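Local coordinates for protein alpha-glucosidase YIHQ (Escherichia coli, PDB 5AEG) that hydrolyses the sulfoquinovosyl diacylglycerides of plant sulfolipids, and simple sulfoquinovosides, to release sulfoquinovose for breakdown by sulfoglycolysis, at residues L344-A355 and V374-W385. Numbering follows the deposited sequence.
Sequences LCEEAAQHGYLA and VVDLTNPEAYAW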
loop_
_atom_site.group_PDB
_atom_site.type_symbol
_atom_site.label_atom_id
_atom_site.label_comp_id
_atom_site.label_asym_id
_atom_site.label_seq_id
_atom_site.Cartn_x
_atom_site.Cartn_y
_atom_site.Cartn_z
ATOM N N LEU A 344 8.009 -20.462 -19.269
ATOM C CA LEU A 344 7.563 -20.707 -17.885
ATOM C C LEU A 344 6.155 -21.209 -17.815
ATOM O O LEU A 344 5.893 -22.048 -16.962
ATOM C CB LEU A 344 7.666 -19.473 -16.944
ATOM C CG LEU A 344 9.077 -18.960 -16.756
ATOM C CD1 LEU A 344 9.074 -17.714 -15.857
ATOM C CD2 LEU A 344 9.973 -20.012 -16.097
ATOM N N CYS A 345 5.254 -20.684 -18.627
ATOM C CA CYS A 345 3.841 -21.084 -18.564
ATOM C C CYS A 345 3.701 -22.541 -19.053
ATOM O O CYS A 345 2.842 -23.279 -18.560
ATOM C CB CYS A 345 2.969 -20.201 -19.461
ATOM S SG CYS A 345 1.164 -20.386 -19.192
ATOM N N GLU A 346 4.517 -22.928 -20.043
ATOM C CA GLU A 346 4.466 -24.329 -20.560
ATOM C C GLU A 346 4.885 -25.279 -19.435
ATOM O O GLU A 346 4.227 -26.280 -19.125
ATOM C CB GLU A 346 5.385 -24.423 -21.797
ATOM C CG GLU A 346 5.403 -25.812 -22.460
ATOM C CD GLU A 346 6.516 -25.961 -23.509
ATOM O OE1 GLU A 346 7.154 -24.938 -23.931
ATOM O OE2 GLU A 346 6.742 -27.121 -23.923
ATOM N N GLU A 347 5.980 -24.947 -18.778
ATOM C CA GLU A 347 6.405 -25.692 -17.624
ATOM C C GLU A 347 5.331 -25.797 -16.520
ATOM O O GLU A 347 5.022 -26.889 -16.009
ATOM C CB GLU A 347 7.716 -25.112 -17.118
ATOM C CG GLU A 347 8.267 -25.786 -15.875
ATOM C CD GLU A 347 9.695 -25.345 -15.530
ATOM O OE1 GLU A 347 10.041 -24.155 -15.713
ATOM O OE2 GLU A 347 10.468 -26.192 -15.042
ATOM N N ALA A 348 4.749 -24.665 -16.178
ATOM C CA ALA A 348 3.609 -24.619 -15.291
ATOM C C ALA A 348 2.429 -25.501 -15.728
ATOM O O ALA A 348 1.892 -26.246 -14.914
ATOM C CB ALA A 348 3.119 -23.163 -15.135
ATOM N N ALA A 349 2.028 -25.385 -16.991
ATOM C CA ALA A 349 0.941 -26.216 -17.515
ATOM C C ALA A 349 1.323 -27.685 -17.335
ATOM O O ALA A 349 0.505 -28.478 -16.900
ATOM C CB ALA A 349 0.631 -25.900 -18.965
ATOM N N GLN A 350 2.572 -28.036 -17.601
ATOM C CA GLN A 350 2.980 -29.457 -17.500
ATOM C C GLN A 350 2.924 -29.997 -16.104
ATOM O O GLN A 350 2.664 -31.188 -15.938
ATOM C CB GLN A 350 4.401 -29.683 -17.949
ATOM C CG GLN A 350 4.628 -29.538 -19.419
ATOM C CD GLN A 350 6.114 -29.471 -19.711
ATOM O OE1 GLN A 350 6.958 -29.919 -18.893
ATOM N NE2 GLN A 350 6.458 -28.892 -20.865
ATOM N N HIS A 351 3.227 -29.179 -15.094
ATOM C CA HIS A 351 3.264 -29.664 -13.735
ATOM C C HIS A 351 2.002 -29.375 -12.899
ATOM O O HIS A 351 1.975 -29.707 -11.724
ATOM C CB HIS A 351 4.490 -29.149 -13.044
ATOM C CG HIS A 351 5.754 -29.699 -13.602
ATOM N ND1 HIS A 351 6.244 -29.335 -14.848
ATOM C CD2 HIS A 351 6.643 -30.581 -13.087
ATOM C CE1 HIS A 351 7.381 -29.971 -15.070
ATOM N NE2 HIS A 351 7.649 -30.723 -14.014
ATOM N N GLY A 352 0.967 -28.805 -13.503
ATOM C CA GLY A 352 -0.301 -28.447 -12.798
ATOM C C GLY A 352 -0.094 -27.240 -11.822
ATOM O O GLY A 352 -0.747 -27.162 -10.776
ATOM N N TYR A 353 0.834 -26.344 -12.164
ATOM C CA TYR A 353 1.181 -25.163 -11.316
ATOM C C TYR A 353 0.254 -23.928 -11.521
ATOM O O TYR A 353 0.415 -22.888 -10.808
ATOM C CB TYR A 353 2.651 -24.759 -11.575
ATOM C CG TYR A 353 3.745 -25.738 -11.103
ATOM C CD1 TYR A 353 3.469 -26.766 -10.212
ATOM C CD2 TYR A 353 5.071 -25.624 -11.561
ATOM C CE1 TYR A 353 4.448 -27.636 -9.772
ATOM C CE2 TYR A 353 6.061 -26.506 -11.129
ATOM C CZ TYR A 353 5.716 -27.508 -10.230
ATOM O OH TYR A 353 6.594 -28.410 -9.721
ATOM N N LEU A 354 -0.685 -24.004 -12.475
ATOM C CA LEU A 354 -1.651 -22.948 -12.762
ATOM C C LEU A 354 -2.970 -23.137 -12.051
ATOM O O LEU A 354 -3.345 -24.264 -11.723
ATOM C CB LEU A 354 -1.862 -22.803 -14.256
ATOM C CG LEU A 354 -0.606 -22.509 -15.089
ATOM C CD1 LEU A 354 -0.909 -22.459 -16.575
ATOM C CD2 LEU A 354 0.022 -21.167 -14.698
ATOM N N ALA A 355 -3.624 -22.023 -11.711
ATOM C CA ALA A 355 -4.994 -22.063 -11.272
ATOM C C ALA A 355 -5.838 -22.621 -12.372
ATOM O O ALA A 355 -5.529 -22.443 -13.549
ATOM C CB ALA A 355 -5.498 -20.647 -10.959
ATOM N N VAL A 374 -2.240 -17.962 -14.545
ATOM C CA VAL A 374 -2.244 -17.520 -13.185
ATOM C C VAL A 374 -1.488 -18.572 -12.393
ATOM O O VAL A 374 -2.017 -19.679 -12.237
ATOM C CB VAL A 374 -3.701 -17.380 -12.617
ATOM C CG1 VAL A 374 -3.651 -16.924 -11.164
ATOM C CG2 VAL A 374 -4.570 -16.471 -13.450
ATOM N N VAL A 375 -0.365 -18.196 -11.776
ATOM C CA VAL A 375 0.437 -19.104 -11.002
ATOM C C VAL A 375 -0.312 -19.379 -9.704
ATOM O O VAL A 375 -0.748 -18.446 -9.012
ATOM C CB VAL A 375 1.816 -18.555 -10.691
ATOM C CG1 VAL A 375 2.618 -19.461 -9.776
ATOM C CG2 VAL A 375 2.584 -18.246 -11.980
ATOM N N ASP A 376 -0.495 -20.650 -9.366
ATOM C CA ASP A 376 -1.339 -20.984 -8.212
ATOM C C ASP A 376 -0.541 -21.035 -6.996
ATOM O O ASP A 376 -0.033 -22.094 -6.580
ATOM C CB ASP A 376 -2.151 -22.279 -8.412
ATOM C CG ASP A 376 -3.092 -22.571 -7.225
ATOM O OD1 ASP A 376 -3.104 -21.797 -6.225
ATOM O OD2 ASP A 376 -3.882 -23.551 -7.315
ATOM N N LEU A 377 -0.428 -19.868 -6.342
ATOM C CA LEU A 377 0.445 -19.780 -5.182
ATOM C C LEU A 377 -0.015 -20.645 -3.955
ATOM O O LEU A 377 0.751 -20.744 -2.979
ATOM C CB LEU A 377 0.665 -18.292 -4.736
ATOM C CG LEU A 377 1.322 -17.392 -5.799
ATOM C CD1 LEU A 377 1.438 -15.928 -5.348
ATOM C CD2 LEU A 377 2.691 -17.926 -6.098
ATOM N N THR A 378 -1.259 -21.155 -3.971
ATOM C CA THR A 378 -1.752 -22.038 -2.893
ATOM C C THR A 378 -1.293 -23.506 -3.158
ATOM O O THR A 378 -1.461 -24.319 -2.324
ATOM C CB THR A 378 -3.289 -22.105 -2.770
ATOM O OG1 THR A 378 -3.872 -22.893 -3.830
ATOM C CG2 THR A 378 -3.945 -20.711 -2.840
ATOM N N ASN A 379 -0.742 -23.797 -4.317
ATOM C CA ASN A 379 -0.098 -25.083 -4.583
ATOM C C ASN A 379 1.324 -25.065 -4.095
ATOM O O ASN A 379 2.201 -24.357 -4.615
ATOM C CB ASN A 379 -0.181 -25.383 -6.072
ATOM C CG ASN A 379 0.518 -26.707 -6.475
ATOM O OD1 ASN A 379 1.364 -27.245 -5.752
ATOM N ND2 ASN A 379 0.171 -27.170 -7.617
ATOM N N PRO A 380 1.604 -25.828 -3.062
ATOM C CA PRO A 380 2.947 -25.682 -2.489
ATOM C C PRO A 380 4.145 -25.980 -3.448
ATOM O O PRO A 380 5.257 -25.429 -3.272
ATOM C CB PRO A 380 2.935 -26.665 -1.309
ATOM C CG PRO A 380 1.494 -27.008 -1.054
ATOM C CD PRO A 380 0.760 -26.817 -2.337
ATOM N N GLU A 381 3.937 -26.802 -4.468
ATOM C CA GLU A 381 5.011 -27.045 -5.417
ATOM C C GLU A 381 5.118 -25.888 -6.412
ATOM O O GLU A 381 6.210 -25.547 -6.840
ATOM C CB GLU A 381 4.777 -28.351 -6.180
ATOM C CG GLU A 381 4.819 -29.577 -5.289
ATOM C CD GLU A 381 4.135 -30.759 -5.955
ATOM O OE1 GLU A 381 4.393 -31.005 -7.168
ATOM O OE2 GLU A 381 3.333 -31.429 -5.267
ATOM N N ALA A 382 3.975 -25.322 -6.791
ATOM C CA ALA A 382 3.984 -24.159 -7.701
ATOM C C ALA A 382 4.670 -22.944 -7.007
ATOM O O ALA A 382 5.467 -22.229 -7.638
ATOM C CB ALA A 382 2.596 -23.822 -8.130
ATOM N N TYR A 383 4.358 -22.764 -5.716
ATOM C CA TYR A 383 4.959 -21.722 -4.860
ATOM C C TYR A 383 6.437 -21.869 -4.774
ATOM O O TYR A 383 7.170 -20.902 -5.065
ATOM C CB TYR A 383 4.317 -21.739 -3.481
ATOM C CG TYR A 383 4.837 -20.714 -2.523
ATOM C CD1 TYR A 383 5.982 -20.946 -1.780
ATOM C CD2 TYR A 383 4.180 -19.503 -2.347
ATOM C CE1 TYR A 383 6.458 -20.029 -0.866
ATOM C CE2 TYR A 383 4.661 -18.552 -1.446
ATOM C CZ TYR A 383 5.796 -18.793 -0.710
ATOM O OH TYR A 383 6.261 -17.839 0.177
ATOM N N ALA A 384 6.900 -23.091 -4.443
ATOM C CA ALA A 384 8.332 -23.458 -4.443
ATOM C C ALA A 384 9.012 -23.209 -5.757
ATOM O O ALA A 384 10.140 -22.671 -5.796
ATOM C CB ALA A 384 8.540 -24.942 -4.052
ATOM N N TRP A 385 8.332 -23.611 -6.813
ATOM C CA TRP A 385 8.820 -23.460 -8.192
ATOM C C TRP A 385 9.026 -21.993 -8.552
ATOM O O TRP A 385 10.000 -21.636 -9.139
ATOM C CB TRP A 385 7.805 -24.053 -9.173
ATOM C CG TRP A 385 7.981 -23.721 -10.665
ATOM C CD1 TRP A 385 8.945 -24.191 -11.535
ATOM C CD2 TRP A 385 7.168 -22.841 -11.437
ATOM N NE1 TRP A 385 8.757 -23.663 -12.783
ATOM C CE2 TRP A 385 7.678 -22.829 -12.752
ATOM C CE3 TRP A 385 6.028 -22.090 -11.162
ATOM C CZ2 TRP A 385 7.099 -22.089 -13.755
ATOM C CZ3 TRP A 385 5.458 -21.364 -12.156
ATOM C CH2 TRP A 385 5.992 -21.363 -13.439
HETATM O O HOH W 1 1.203 -29.448 -8.983
HETATM O O HOH W 2 -2.539 -25.391 -9.102
#
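With CG of Trp-385 trans to its backbone N (chi1 167°) and CG of Tyr-353 trans to its carbonyl carbon (chi1 -68°), the two rings meet between helices 344-351 and 380-385. The phenol and the five-membered indole ring pair obliquely, planes inclined at 39°; Tyr-353 CE2 comes within 3.4 Å of Trp-385 CG, Tyr-353 CD2 and CE2 lying over one indole face. Ala-382 CA sits over one face of the Tyr-353 ring, 3.9 Å from its centroid, a CH-pi contact, and His-351 CB covers the opposite face. At the indole edge Trp-385 NE1 gives Glu-347 OE1 a weak but straight bond of 3.2 Å; Trp-385 CH2 also packs on Ala-348 CB, 3.8 Å away. Replacing Trp-385 by an alanine is likely to open a gap beside the Tyr-353 ring and leave Glu-347 without this N-H partner. Within the glycoside hydrolase family 31 barrel domain, Gly-352, with positive phi, follows the first helix in a Schellman motif. A single beta bridge then pairs Leu-354 with Val-375: Asp-376 N donates to Tyr-353 O (2.8 Å) and Ala-355 N to Val-374 O (2.9 Å). Asn-379 N-caps the second helix, its OD1 accepting from Glu-381 N; its ND2 turns back to Gly-352 O in a weak, bent bond.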